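Local coordinates for extracellular solute-binding protein, family 1 (Trichodesmium erythraeum IMS101, PDB 6G7N), which binds ferric iron and probably delivers it to an ABC transporter as its substrate-binding component, at residues S99-V104 with N268-V273; V104-K109 with G192-Y197; Y198-K203 with S281-F286; R227-N232 with G287-D292. One frame throughout, in Å; residues are numbered along the deposited sequence. Where two conformers were deposited one is given.

Contact 1 of 4, residues S99-V104 with N268-V273. With DAL (D-alanine), chain C.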
loop_
_atom_site.group_PDB
_atom_site.type_symbol
_atom_site.label_atom_id
_atom_site.label_comp_id
_atom_site.label_asym_id
_atom_site.label_seq_id
_atom_site.Cartn_x
_atom_site.Cartn_y
_atom_site.Cartn_z
ATOM N N SER A 99 -5.050 -0.011 -7.211
ATOM C CA SER A 99 -4.521 -1.364 -6.966
ATOM C C SER A 99 -4.381 -1.521 -5.458
ATOM O O SER A 99 -4.390 -0.532 -4.723
ATOM C CB SER A 99 -3.238 -1.691 -7.741
ATOM O OG SER A 99 -2.150 -0.928 -7.305
ATOM N N LYS A 100 -4.239 -2.766 -5.029
ATOM C CA LYS A 100 -4.269 -3.134 -3.630
ATOM C C LYS A 100 -3.048 -3.965 -3.266
ATOM O O LYS A 100 -2.620 -4.844 -4.014
ATOM C CB LYS A 100 -5.573 -3.985 -3.380
ATOM C CG LYS A 100 -5.804 -4.640 -2.066
ATOM C CD LYS A 100 -7.177 -5.291 -2.153
ATOM C CE LYS A 100 -7.364 -6.523 -3.035
ATOM N NZ LYS A 100 -8.675 -7.162 -2.755
ATOM N N ARG A 101 -2.527 -3.698 -2.068
ATOM C CA ARG A 101 -1.427 -4.457 -1.466
ATOM C C ARG A 101 -1.879 -4.939 -0.096
ATOM O O ARG A 101 -2.764 -4.385 0.513
ATOM C CB ARG A 101 -0.137 -3.631 -1.396
ATOM C CG ARG A 101 -0.228 -2.310 -0.603
ATOM C CD ARG A 101 -0.588 -1.079 -1.428
ATOM N NE ARG A 101 0.322 -0.787 -2.519
ATOM C CZ ARG A 101 1.575 -0.325 -2.375
ATOM N NH1 ARG A 101 2.337 -0.192 -3.437
ATOM N NH2 ARG A 101 2.076 -0.029 -1.181
ATOM N N ALA A 102 -1.232 -5.980 0.406
ATOM C CA ALA A 102 -1.501 -6.495 1.767
ATOM C C ALA A 102 -0.223 -6.456 2.576
ATOM O O ALA A 102 0.849 -6.773 2.066
ATOM C CB ALA A 102 -2.020 -7.929 1.709
ATOM N N ARG A 103 -0.327 -6.056 3.852
ATOM C CA ARG A 103 0.834 -6.087 4.734
ATOM C C ARG A 103 0.747 -7.389 5.526
ATOM O O ARG A 103 -0.158 -7.582 6.335
ATOM C CB ARG A 103 0.943 -4.828 5.603
ATOM C CG ARG A 103 2.328 -4.655 6.237
ATOM C CD ARG A 103 2.689 -3.192 6.452
ATOM N NE ARG A 103 4.083 -2.973 6.826
ATOM C CZ ARG A 103 5.105 -3.037 5.961
ATOM N NH1 ARG A 103 4.919 -3.318 4.681
ATOM N NH2 ARG A 103 6.347 -2.808 6.391
ATOM N N VAL A 104 1.671 -8.298 5.211
ATOM C CA VAL A 104 1.572 -9.701 5.569
ATOM C C VAL A 104 2.734 -10.135 6.430
ATOM O O VAL A 104 3.743 -9.438 6.548
ATOM C CB VAL A 104 1.467 -10.574 4.309
ATOM C CG1 VAL A 104 0.225 -10.174 3.515
ATOM C CG2 VAL A 104 2.739 -10.475 3.467
ATOM N N ASN A 268 3.218 -3.585 -10.711
ATOM C CA ASN A 268 3.901 -3.719 -9.441
ATOM C C ASN A 268 3.501 -4.954 -8.657
ATOM O O ASN A 268 3.634 -4.958 -7.428
ATOM C CB ASN A 268 3.736 -2.458 -8.578
ATOM C CG ASN A 268 4.679 -2.434 -7.386
ATOM O OD1 ASN A 268 5.852 -2.861 -7.496
ATOM N ND2 ASN A 268 4.210 -1.894 -6.254
ATOM N N ASN A 269 3.022 -5.987 -9.332
ATOM C CA ASN A 269 2.635 -7.216 -8.652
ATOM C C ASN A 269 1.645 -7.008 -7.517
ATOM O O ASN A 269 1.687 -7.715 -6.517
ATOM C CB ASN A 269 3.863 -7.992 -8.163
ATOM C CG ASN A 269 4.820 -8.287 -9.278
ATOM O OD1 ASN A 269 4.467 -8.939 -10.246
ATOM N ND2 ASN A 269 6.041 -7.777 -9.161
ATOM N N GLU A 270 0.724 -6.060 -7.720
ATOM C CA GLU A 270 -0.377 -5.764 -6.810
ATOM C C GLU A 270 -1.654 -6.474 -7.285
ATOM O O GLU A 270 -1.710 -7.011 -8.405
ATOM C CB GLU A 270 -0.559 -4.242 -6.656
ATOM C CG GLU A 270 0.598 -3.629 -5.911
ATOM C CD GLU A 270 0.470 -2.134 -5.674
ATOM O OE1 GLU A 270 -0.612 -1.669 -5.198
ATOM O OE2 GLU A 270 1.461 -1.398 -5.915
ATOM N N TYR A 271 -2.656 -6.474 -6.413
ATOM C CA TYR A 271 -3.968 -7.009 -6.753
ATOM C C TYR A 271 -4.810 -5.916 -7.387
ATOM O O TYR A 271 -4.724 -4.753 -7.006
ATOM C CB TYR A 271 -4.673 -7.505 -5.484
ATOM C CG TYR A 271 -3.969 -8.627 -4.752
ATOM C CD1 TYR A 271 -4.214 -9.953 -5.095
ATOM C CD2 TYR A 271 -3.048 -8.390 -3.745
ATOM C CE1 TYR A 271 -3.550 -11.000 -4.460
ATOM C CE2 TYR A 271 -2.372 -9.444 -3.101
ATOM C CZ TYR A 271 -2.629 -10.738 -3.469
ATOM O OH TYR A 271 -1.933 -11.759 -2.817
ATOM N N PRO A 272 -5.720 -6.277 -8.299
ATOM C CA PRO A 272 -6.730 -5.321 -8.753
ATOM C C PRO A 272 -7.645 -4.935 -7.630
ATOM O O PRO A 272 -7.814 -5.682 -6.663
ATOM C CB PRO A 272 -7.538 -6.102 -9.816
ATOM C CG PRO A 272 -6.682 -7.271 -10.141
ATOM C CD PRO A 272 -5.946 -7.606 -8.898
ATOM N N VAL A 273 -8.267 -3.746 -7.729
ATOM C CA VAL A 273 -9.368 -3.402 -6.826
ATOM C C VAL A 273 -10.732 -3.847 -7.357
ATOM O O VAL A 273 -11.664 -3.994 -6.564
ATOM C CB VAL A 273 -9.410 -1.906 -6.448
ATOM C CG1 VAL A 273 -8.105 -1.476 -5.821
ATOM C CG2 VAL A 273 -9.786 -1.033 -7.627
HETATM N N DAL C . 7.494 1.509 -2.866
HETATM C CA DAL C . 7.073 1.594 -4.305
HETATM C CB DAL C . 7.205 3.021 -4.814
HETATM C C DAL C . 5.706 1.047 -4.552
HETATM O O DAL C . 5.161 0.471 -3.588
HETATM O OXT DAL C . 5.202 1.200 -5.698
#
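Lys-100 and Tyr-271 form an antiparallel hydrogen-bonded pair, Lys-100 N to Tyr-271 O at 2.8 Å and Tyr-271 N to Lys-100 O at 2.9 Å, which sets strand 271-272 against strand 96-108. One residue on, Arg-101 and Glu-270 run side by side and point the same way. Arg-101 grips the carboxylate side-on in a salt bridge: NE gives a nearly straight bond to Glu-270 OE1 (3.0 Å, 167°) and NH1 one to Glu-270 OE2 (2.9 Å). Both acceptors lie close to the guanidinium plane, yet the carboxylate is turned 71° against it and met from above. Ser-99 OG donates to Glu-270 OE1 (2.7 Å) from the opposite face. The contact lines part of the ligand pocket of a periplasmic-binding-protein fold, where Glu-270 is a second-shell residue behind Arg-101 and Asn-268. Arg-101 NH1 also donates a hydrogen bond to D-alanine O at 2.9 Å. Asn-268 ND2 donates to the anti lone pair of Glu-270 OE2 and comes within 3.3 Å of D-alanine OXT.

Contact 2 of 4, residues V104-K109 with G192-Y197. With FE (Fe (III) ion), chain E; DAL (D-alanine), chain C.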
loop_
_atom_site.group_PDB
_atom_site.type_symbol
_atom_site.label_atom_id
_atom_site.label_comp_id
_atom_site.label_asym_id
_atom_site.label_seq_id
_atom_site.Cartn_x
_atom_site.Cartn_y
_atom_site.Cartn_z
ATOM N N VAL A 104 1.671 -8.298 5.211
ATOM C CA VAL A 104 1.572 -9.701 5.569
ATOM C C VAL A 104 2.734 -10.135 6.430
ATOM O O VAL A 104 3.743 -9.438 6.548
ATOM C CB VAL A 104 1.467 -10.574 4.309
ATOM C CG1 VAL A 104 0.225 -10.174 3.515
ATOM C CG2 VAL A 104 2.739 -10.475 3.467
ATOM N N ILE A 105 2.583 -11.352 6.993
ATOM C CA ILE A 105 3.689 -11.986 7.721
ATOM C C ILE A 105 4.488 -12.813 6.722
ATOM O O ILE A 105 3.969 -13.750 6.088
ATOM C CB ILE A 105 3.198 -12.857 8.875
ATOM C CG1 ILE A 105 2.477 -12.016 9.934
ATOM C CG2 ILE A 105 4.379 -13.580 9.530
ATOM C CD1 ILE A 105 1.680 -12.821 10.939
ATOM N N MET A 106 5.754 -12.448 6.559
ATOM C CA MET A 106 6.726 -13.221 5.772
ATOM C C MET A 106 7.416 -14.171 6.739
ATOM O O MET A 106 7.853 -13.737 7.824
ATOM C CB MET A 106 7.754 -12.286 5.146
ATOM C CG MET A 106 7.157 -11.212 4.239
ATOM S SD MET A 106 6.431 -11.937 2.742
ATOM C CE MET A 106 5.860 -10.433 1.903
ATOM N N TYR A 107 7.491 -15.467 6.396
ATOM C CA TYR A 107 8.031 -16.443 7.341
ATOM C C TYR A 107 9.056 -17.349 6.685
ATOM O O TYR A 107 8.974 -17.687 5.507
ATOM C CB TYR A 107 6.938 -17.284 7.999
ATOM C CG TYR A 107 6.097 -18.120 7.066
ATOM C CD1 TYR A 107 4.973 -17.607 6.430
ATOM C CD2 TYR A 107 6.423 -19.471 6.821
ATOM C CE1 TYR A 107 4.208 -18.375 5.571
ATOM C CE2 TYR A 107 5.655 -20.231 5.944
ATOM C CZ TYR A 107 4.543 -19.689 5.324
ATOM O OH TYR A 107 3.781 -20.442 4.464
ATOM N N ASN A 108 10.070 -17.718 7.463
ATOM C CA ASN A 108 11.087 -18.665 6.993
ATOM C C ASN A 108 10.449 -20.058 6.963
ATOM O O ASN A 108 10.047 -20.585 8.000
ATOM C CB ASN A 108 12.286 -18.626 7.912
ATOM C CG ASN A 108 13.377 -19.561 7.457
ATOM O OD1 ASN A 108 13.270 -20.767 7.615
ATOM N ND2 ASN A 108 14.411 -18.999 6.860
ATOM N N LYS A 109 10.381 -20.657 5.775
ATOM C CA LYS A 109 9.694 -21.933 5.608
ATOM C C LYS A 109 10.340 -23.093 6.378
ATOM O O LYS A 109 9.650 -24.022 6.792
ATOM C CB LYS A 109 9.561 -22.299 4.133
ATOM C CG LYS A 109 8.660 -21.373 3.327
ATOM C CD LYS A 109 8.409 -21.943 1.939
ATOM C CE LYS A 109 7.436 -21.076 1.164
ATOM N NZ LYS A 109 6.997 -21.687 -0.138
ATOM N N GLY A 192 8.799 -11.692 9.555
ATOM C CA GLY A 192 8.837 -10.248 9.383
ATOM C C GLY A 192 7.551 -9.757 8.814
ATOM O O GLY A 192 6.698 -10.553 8.448
ATOM N N LEU A 193 7.386 -8.429 8.780
ATOM C CA LEU A 193 6.236 -7.818 8.099
ATOM C C LEU A 193 6.731 -7.112 6.856
ATOM O O LEU A 193 7.751 -6.422 6.882
ATOM C CB LEU A 193 5.485 -6.827 8.994
ATOM C CG LEU A 193 4.786 -7.374 10.219
ATOM C CD1 LEU A 193 3.934 -6.361 10.985
ATOM C CD2 LEU A 193 3.851 -8.537 9.916
ATOM N N ALA A 194 6.000 -7.293 5.760
ATOM C CA ALA A 194 6.320 -6.629 4.487
ATOM C C ALA A 194 5.075 -6.641 3.622
ATOM O O ALA A 194 4.154 -7.414 3.862
ATOM C CB ALA A 194 7.485 -7.299 3.781
ATOM N N ASN A 195 5.089 -5.819 2.574
ATOM C CA ASN A 195 3.980 -5.843 1.626
ATOM C C ASN A 195 4.119 -7.044 0.681
ATOM O O ASN A 195 5.221 -7.396 0.255
ATOM C CB ASN A 195 3.897 -4.536 0.830
ATOM C CG ASN A 195 3.416 -3.344 1.638
ATOM O OD1 ASN A 195 2.829 -3.501 2.721
ATOM N ND2 ASN A 195 3.648 -2.146 1.108
ATOM N N SER A 196 2.961 -7.591 0.326
ATOM C CA SER A 196 2.832 -8.775 -0.507
ATOM C C SER A 196 3.636 -8.697 -1.809
ATOM O O SER A 196 4.281 -9.682 -2.216
ATOM C CB SER A 196 1.324 -8.963 -0.810
ATOM O OG SER A 196 0.713 -7.771 -1.324
ATOM N N TYR A 197 3.573 -7.545 -2.479
ATOM C CA TYR A 197 4.182 -7.408 -3.784
ATOM C C TYR A 197 5.698 -7.511 -3.755
ATOM O O TYR A 197 6.301 -7.766 -4.802
ATOM C CB TYR A 197 3.704 -6.116 -4.487
ATOM C CG TYR A 197 4.008 -4.854 -3.745
ATOM C CD1 TYR A 197 5.220 -4.202 -3.864
ATOM C CD2 TYR A 197 3.066 -4.285 -2.896
ATOM C CE1 TYR A 197 5.477 -3.026 -3.163
ATOM C CE2 TYR A 197 3.320 -3.118 -2.183
ATOM C CZ TYR A 197 4.543 -2.496 -2.272
ATOM O OH TYR A 197 4.818 -1.391 -1.517
HETATM FE FE FE E . 6.269 -0.073 -1.896
HETATM N N DAL C . 7.494 1.509 -2.866
HETATM C CA DAL C . 7.073 1.594 -4.305
HETATM C CB DAL C . 7.205 3.021 -4.814
HETATM C C DAL C . 5.706 1.047 -4.552
HETATM O O DAL C . 5.161 0.471 -3.588
HETATM O OXT DAL C . 5.202 1.200 -5.698
#
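Val-104, Ile-105 and Met-106 pair with Ala-194, Leu-193 and Gly-192 in a buried antiparallel contact between strands 96-108 and 191-195 of the central mixed sheet, the second of which leads into the iron-binding helix. Two hydrogen-bonded pairs flank a non-hydrogen-bonded one. Val-104 N binds Ala-194 O almost straight (3.0 Å, 174°), Met-106 N meets Gly-192 O at 2.8 Å, and each is matched by the return bond. The strand axes approach to 4.7 Å at 124°, well away from strictly antiparallel. On one face, Ile-105 CG1 lies 3.7 Å from Leu-193 CD2. Met-106 lies on the other face with Val-104 and Ala-194; its CG packs on Ala-194 CB at 4.0 Å, and the methyl CE reaches Asn-195 O at 3.5 Å. In helix 196-204, Tyr-197 OH binds iron at 2.0 Å, with the metal at the edge of the ring and in its plane. Tyr-141 and Tyr-198 are the other protein ligands. Asn-195 ND2 donates to Tyr-197 OH at 3.0 Å, so this phenolic oxygen carries both a metal bond and an accepted hydrogen bond, which would be expected to temper its negative charge.

Contact 3 of 4, residues Y198-K203 with S281-F286. With FE (Fe (III) ion), chain E.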
loop_
_atom_site.group_PDB
_atom_site.type_symbol
_atom_site.label_atom_id
_atom_site.label_comp_id
_atom_site.label_asym_id
_atom_site.label_seq_id
_atom_site.Cartn_x
_atom_site.Cartn_y
_atom_site.Cartn_z
ATOM N N TYR A 198 6.339 -7.312 -2.603
ATOM C CA TYR A 198 7.797 -7.433 -2.548
ATOM C C TYR A 198 8.237 -8.894 -2.655
ATOM O O TYR A 198 9.309 -9.177 -3.205
ATOM C CB TYR A 198 8.390 -6.767 -1.296
ATOM C CG TYR A 198 8.278 -5.268 -1.298
ATOM C CD1 TYR A 198 8.950 -4.491 -2.231
ATOM C CD2 TYR A 198 7.464 -4.615 -0.381
ATOM C CE1 TYR A 198 8.834 -3.123 -2.227
ATOM C CE2 TYR A 198 7.338 -3.239 -0.387
ATOM C CZ TYR A 198 8.011 -2.493 -1.320
ATOM O OH TYR A 198 7.867 -1.125 -1.346
ATOM N N LEU A 199 7.454 -9.827 -2.115
ATOM C CA LEU A 199 7.790 -11.229 -2.299
ATOM C C LEU A 199 7.542 -11.647 -3.749
ATOM O O LEU A 199 8.375 -12.342 -4.356
ATOM C CB LEU A 199 7.027 -12.120 -1.325
ATOM C CG LEU A 199 7.380 -13.592 -1.384
ATOM C CD1 LEU A 199 8.858 -13.874 -1.075
ATOM C CD2 LEU A 199 6.499 -14.385 -0.431
ATOM N N ALA A 200 6.406 -11.215 -4.302
ATOM C CA ALA A 200 6.128 -11.454 -5.713
ATOM C C ALA A 200 7.221 -10.940 -6.643
ATOM O O ALA A 200 7.578 -11.579 -7.641
ATOM C CB ALA A 200 4.780 -10.892 -6.065
ATOM N N ARG A 201 7.744 -9.757 -6.322
ATOM C CA ARG A 201 8.802 -9.157 -7.120
ATOM C C ARG A 201 10.041 -10.072 -7.172
ATOM O O ARG A 201 10.629 -10.266 -8.248
ATOM C CB ARG A 201 9.164 -7.807 -6.550
ATOM C CG ARG A 201 10.117 -7.026 -7.394
ATOM C CD ARG A 201 10.458 -5.696 -6.741
ATOM N NE ARG A 201 9.314 -4.781 -6.613
ATOM C CZ ARG A 201 9.415 -3.573 -6.074
ATOM N NH1 ARG A 201 10.575 -3.174 -5.554
ATOM N NH2 ARG A 201 8.374 -2.757 -6.025
ATOM N N LEU A 202 10.413 -10.648 -6.016
ATOM C CA LEU A 202 11.530 -11.580 -5.971
ATOM C C LEU A 202 11.262 -12.832 -6.761
ATOM O O LEU A 202 12.164 -13.350 -7.450
ATOM C CB LEU A 202 11.899 -11.906 -4.522
ATOM C CG LEU A 202 12.479 -10.758 -3.724
ATOM C CD1 LEU A 202 12.393 -11.079 -2.238
ATOM C CD2 LEU A 202 13.918 -10.458 -4.107
ATOM N N LYS A 203 10.041 -13.366 -6.636
ATOM C CA LYS A 203 9.621 -14.612 -7.315
ATOM C C LYS A 203 9.680 -14.491 -8.837
ATOM O O LYS A 203 9.768 -15.507 -9.526
ATOM C CB LYS A 203 8.185 -15.012 -6.950
ATOM C CG LYS A 203 7.928 -15.483 -5.526
ATOM C CD LYS A 203 8.065 -16.995 -5.381
ATOM C CE LYS A 203 7.730 -17.453 -3.970
ATOM N NZ LYS A 203 7.596 -18.933 -3.882
ATOM N N SER A 281 -0.482 -13.951 -12.344
ATOM C CA SER A 281 -0.057 -15.337 -12.193
ATOM C C SER A 281 0.854 -15.562 -10.979
ATOM O O SER A 281 0.726 -16.576 -10.291
ATOM C CB SER A 281 0.630 -15.824 -13.464
ATOM O OG SER A 281 -0.267 -15.740 -14.553
ATOM N N VAL A 282 1.736 -14.604 -10.688
ATOM C CA VAL A 282 2.661 -14.738 -9.576
ATOM C C VAL A 282 1.937 -14.738 -8.220
ATOM O O VAL A 282 2.446 -15.264 -7.234
ATOM C CB VAL A 282 3.741 -13.618 -9.621
ATOM C CG1 VAL A 282 3.145 -12.229 -9.389
ATOM C CG2 VAL A 282 4.879 -13.890 -8.638
ATOM N N LEU A 283 0.776 -14.083 -8.140
ATOM C CA LEU A 283 0.012 -14.036 -6.893
ATOM C C LEU A 283 -0.900 -15.238 -6.674
ATOM O O LEU A 283 -1.222 -15.548 -5.525
ATOM C CB LEU A 283 -0.804 -12.739 -6.831
ATOM C CG LEU A 283 0.020 -11.449 -6.838
ATOM C CD1 LEU A 283 -0.872 -10.219 -6.971
ATOM C CD2 LEU A 283 0.892 -11.344 -5.598
ATOM N N LYS A 284 -1.316 -15.912 -7.739
ATOM C CA LYS A 284 -2.265 -17.032 -7.607
ATOM C C LYS A 284 -1.817 -18.130 -6.629
ATOM O O LYS A 284 -2.656 -18.640 -5.879
ATOM C CB LYS A 284 -2.639 -17.632 -8.969
ATOM C CG LYS A 284 -3.481 -16.728 -9.869
ATOM C CD LYS A 284 -3.840 -17.470 -11.155
ATOM C CE LYS A 284 -4.257 -16.541 -12.279
ATOM N NZ LYS A 284 -4.642 -17.312 -13.502
ATOM N N PRO A 285 -0.517 -18.512 -6.607
ATOM C CA PRO A 285 -0.137 -19.604 -5.690
ATOM C C PRO A 285 -0.364 -19.320 -4.219
ATOM O O PRO A 285 -0.489 -20.251 -3.426
ATOM C CB PRO A 285 1.356 -19.810 -5.988
ATOM C CG PRO A 285 1.527 -19.312 -7.384
ATOM C CD PRO A 285 0.584 -18.158 -7.511
ATOM N N PHE A 286 -0.415 -18.044 -3.855
ATOM C CA PHE A 286 -0.652 -17.676 -2.469
ATOM C C PHE A 286 -2.112 -17.762 -2.059
ATOM O O PHE A 286 -2.410 -17.794 -0.863
ATOM C CB PHE A 286 -0.088 -16.300 -2.193
ATOM C CG PHE A 286 1.372 -16.208 -2.460
ATOM C CD1 PHE A 286 2.285 -16.783 -1.591
ATOM C CD2 PHE A 286 1.839 -15.603 -3.606
ATOM C CE1 PHE A 286 3.635 -16.728 -1.839
ATOM C CE2 PHE A 286 3.195 -15.542 -3.862
ATOM C CZ PHE A 286 4.092 -16.097 -2.964
HETATM FE FE FE E . 6.269 -0.073 -1.896
#
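Ala-200 CB packs against two side chains of 281-286, 3.9 Å from Val-282 CG1 and 3.9 Å from Leu-283 CD2. No hydrogen bond joins the two segments, and the 239 Å² they bury rests on van der Waals contact. The aliphatic group centres on Val-282, whose two methyls divide the work. CG1, held between the backbone N and the carbonyl carbon (chi1 66°), meets Ala-200 CB, while CG2 sits 3.7 Å from Ala-200 O and also touches Lys-203 CB. The backbones come nearest here, with the CA atoms of Ala-200 and Val-282 6.1 Å apart. In the fold, this is helix 196-204 packing through one side, Leu-199, Ala-200 and Lys-203, against the long loop after strand 271-272, which includes a 3-10 segment at 284-286. The spacing of three and four residues is that of one face of an alpha-helix. Contacts with the aromatic ring form the second group. Leu-199 CD2 approaches Phe-286 CZ at 3.9 Å, the two side chains crossing obliquely, and in the given one of its two conformers Lys-203 CE lies 4.0 Å from Phe-286 CZ. Metal coordination belongs to the start of the helical segment: Tyr-198 OH binds iron at 2.0 Å, while its CD1 lies over the centre of the Arg-201 guanidinium, whose NH2 bonds to Asn-268.

Contact 4 of 4, residues R227-N232 with G287-D292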
loop_
_atom_site.group_PDB
_atom_site.type_symbol
_atom_site.label_atom_id
_atom_site.label_comp_id
_atom_site.label_asym_id
_atom_site.label_seq_id
_atom_site.Cartn_x
_atom_site.Cartn_y
_atom_site.Cartn_z
ATOM N N ARG A 227 -11.153 -10.510 11.629
ATOM C CA ARG A 227 -11.547 -9.357 10.827
ATOM C C ARG A 227 -10.973 -9.324 9.420
ATOM O O ARG A 227 -11.457 -8.547 8.607
ATOM C CB ARG A 227 -11.219 -8.074 11.558
ATOM C CG ARG A 227 -9.717 -7.785 11.686
ATOM C CD ARG A 227 -9.461 -6.508 12.448
ATOM N NE ARG A 227 -8.031 -6.215 12.576
ATOM C CZ ARG A 227 -7.260 -6.503 13.627
ATOM N NH1 ARG A 227 -7.758 -7.076 14.703
ATOM N NH2 ARG A 227 -5.975 -6.233 13.582
ATOM N N GLY A 228 -9.935 -10.121 9.144
ATOM C CA GLY A 228 -9.305 -10.120 7.858
ATOM C C GLY A 228 -7.976 -9.394 7.830
ATOM O O GLY A 228 -7.572 -8.737 8.787
ATOM N N THR A 229 -7.280 -9.508 6.702
ATOM C CA THR A 229 -5.958 -8.977 6.520
ATOM C C THR A 229 -5.997 -7.464 6.255
ATOM O O THR A 229 -6.913 -6.962 5.597
ATOM C CB THR A 229 -5.275 -9.729 5.357
ATOM O OG1 THR A 229 -5.171 -11.107 5.697
ATOM C CG2 THR A 229 -3.927 -9.191 4.974
ATOM N N HIS A 230 -4.963 -6.765 6.736
ATOM C CA HIS A 230 -4.765 -5.327 6.469
ATOM C C HIS A 230 -4.351 -5.135 5.009
ATOM O O HIS A 230 -3.281 -5.626 4.589
ATOM C CB HIS A 230 -3.694 -4.807 7.406
ATOM C CG HIS A 230 -3.299 -3.388 7.171
ATOM N ND1 HIS A 230 -3.914 -2.321 7.772
ATOM C CD2 HIS A 230 -2.300 -2.856 6.414
ATOM C CE1 HIS A 230 -3.290 -1.209 7.401
ATOM N NE2 HIS A 230 -2.301 -1.496 6.583
ATOM N N VAL A 231 -5.209 -4.442 4.265
ATOM C CA VAL A 231 -4.943 -4.077 2.894
ATOM C C VAL A 231 -4.799 -2.578 2.775
ATOM O O VAL A 231 -5.371 -1.788 3.534
ATOM C CB VAL A 231 -5.984 -4.661 1.913
ATOM C CG1 VAL A 231 -5.908 -6.186 1.937
ATOM C CG2 VAL A 231 -7.393 -4.180 2.177
ATOM N N ASN A 232 -4.056 -2.178 1.763
ATOM C CA ASN A 232 -3.827 -0.749 1.504
ATOM C C ASN A 232 -3.767 -0.565 -0.003
ATOM O O ASN A 232 -3.915 -1.549 -0.749
ATOM C CB ASN A 232 -2.573 -0.298 2.277
ATOM C CG ASN A 232 -2.531 1.184 2.637
ATOM O OD1 ASN A 232 -3.133 2.035 1.958
ATOM N ND2 ASN A 232 -1.782 1.520 3.701
ATOM N N GLY A 287 -3.016 -17.807 -3.037
ATOM C CA GLY A 287 -4.449 -17.995 -2.783
ATOM C C GLY A 287 -5.150 -16.709 -2.419
ATOM O O GLY A 287 -4.527 -15.699 -2.139
ATOM N N SER A 288 -6.470 -16.762 -2.442
ATOM C CA SER A 288 -7.278 -15.626 -2.028
ATOM C C SER A 288 -7.305 -15.554 -0.502
ATOM O O SER A 288 -6.921 -16.482 0.224
ATOM C CB SER A 288 -8.684 -15.721 -2.578
ATOM O OG SER A 288 -9.273 -16.907 -2.129
ATOM N N PHE A 289 -7.734 -14.406 -0.005
ATOM C CA PHE A 289 -7.724 -14.163 1.418
ATOM C C PHE A 289 -8.762 -13.110 1.769
ATOM O O PHE A 289 -9.075 -12.209 0.973
ATOM C CB PHE A 289 -6.326 -13.727 1.931
ATOM C CG PHE A 289 -5.790 -12.481 1.303
ATOM C CD1 PHE A 289 -5.124 -12.538 0.100
ATOM C CD2 PHE A 289 -5.940 -11.236 1.926
ATOM C CE1 PHE A 289 -4.632 -11.400 -0.484
ATOM C CE2 PHE A 289 -5.427 -10.092 1.356
ATOM C CZ PHE A 289 -4.762 -10.173 0.144
ATOM N N LYS A 290 -9.295 -13.230 2.976
ATOM C CA LYS A 290 -10.257 -12.271 3.492
ATOM C C LYS A 290 -9.585 -10.932 3.760
ATOM O O LYS A 290 -8.573 -10.864 4.446
ATOM C CB LYS A 290 -10.857 -12.763 4.802
ATOM C CG LYS A 290 -11.934 -11.867 5.342
ATOM C CD LYS A 290 -12.494 -12.381 6.648
ATOM C CE LYS A 290 -13.561 -11.438 7.162
ATOM N NZ LYS A 290 -14.261 -12.018 8.324
ATOM N N ASN A 291 -10.164 -9.883 3.181
ATOM C CA ASN A 291 -9.715 -8.514 3.378
ATOM C C ASN A 291 -10.530 -7.880 4.525
ATOM O O ASN A 291 -11.754 -7.978 4.529
ATOM C CB ASN A 291 -10.016 -7.631 2.149
ATOM C CG ASN A 291 -9.230 -7.955 0.876
ATOM O OD1 ASN A 291 -9.060 -7.045 0.057
ATOM N ND2 ASN A 291 -8.794 -9.204 0.648
ATOM N N ASP A 292 -9.858 -7.155 5.420
ATOM C CA ASP A 292 -10.580 -6.313 6.379
ATOM C C ASP A 292 -11.440 -5.285 5.623
ATOM O O ASP A 292 -11.008 -4.757 4.599
ATOM C CB ASP A 292 -9.517 -5.685 7.291
ATOM C CG ASP A 292 -10.054 -5.006 8.540
ATOM O OD1 ASP A 292 -11.187 -4.472 8.554
ATOM O OD2 ASP A 292 -9.291 -4.999 9.531
HETATM O O HOH W 1 -6.759 -6.133 9.710
HETATM O O HOH W 2 -8.052 -3.211 11.024
HETATM O O HOH W 3 -13.652 -6.921 8.230
#
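Thr-229 bridges to the 287-292 segment by two backbone bonds, one on each side of Asn-291: Thr-229 N to Lys-290 O (2.9 Å, 178°) and Asp-292 N to Thr-229 O (3.0 Å). This single beta bridge joins the approach to strand 231-239 with an irregular connection. Gly-228 lies tight against it, where a CB would run into the backbone of Asn-291 and Asp-292. Beside the bridge, Thr-229 crosses Phe-289 at about a right angle, and Val-231 CG1 meets the ring edge in its plane, 4.0 Å from CE2. At the other end Asp-292 OD2 lies at the edge of the Arg-227 guanidinium, 3.5 Å from NE, a long salt bridge with the two planes 54° apart. Farther out, Glu-121 pairs with Arg-227 NH1, Thr-294 with Asp-292 OD1, and Lys-100 NZ with Asn-291 OD1. Water also joins the charged pair: one molecule accepts from Arg-227 NE and donates to both Gly-228 O (2.9 Å) and Asp-292 OD2 (2.8 Å).

How the contacts relate
From the N terminus, strand 96-108 enters first, and its 99-104 part pairs with 268-273, closing the long loop of contact 1. Nested inside that loop, contact 2 joins the next part of the strand, from the shared Val-104, to 192-197. Helix 196-204 continues directly into contact 3, which opens after contact 2 has closed. Contact 4 closes the loop from 227-232 to 287-292. Contacts 3 and 4 each cross contact 1, and they cross each other, since 227-232 lies inside the loop of contact 3 and 287-292 beyond it. Strand 96-108 neighbours strands 191-195, 231-239 and 271-272 in one sheet, thus uniting contacts 1, 2 and 4, while Asn-269 packing on Val-282 links contact 1 with contact 3.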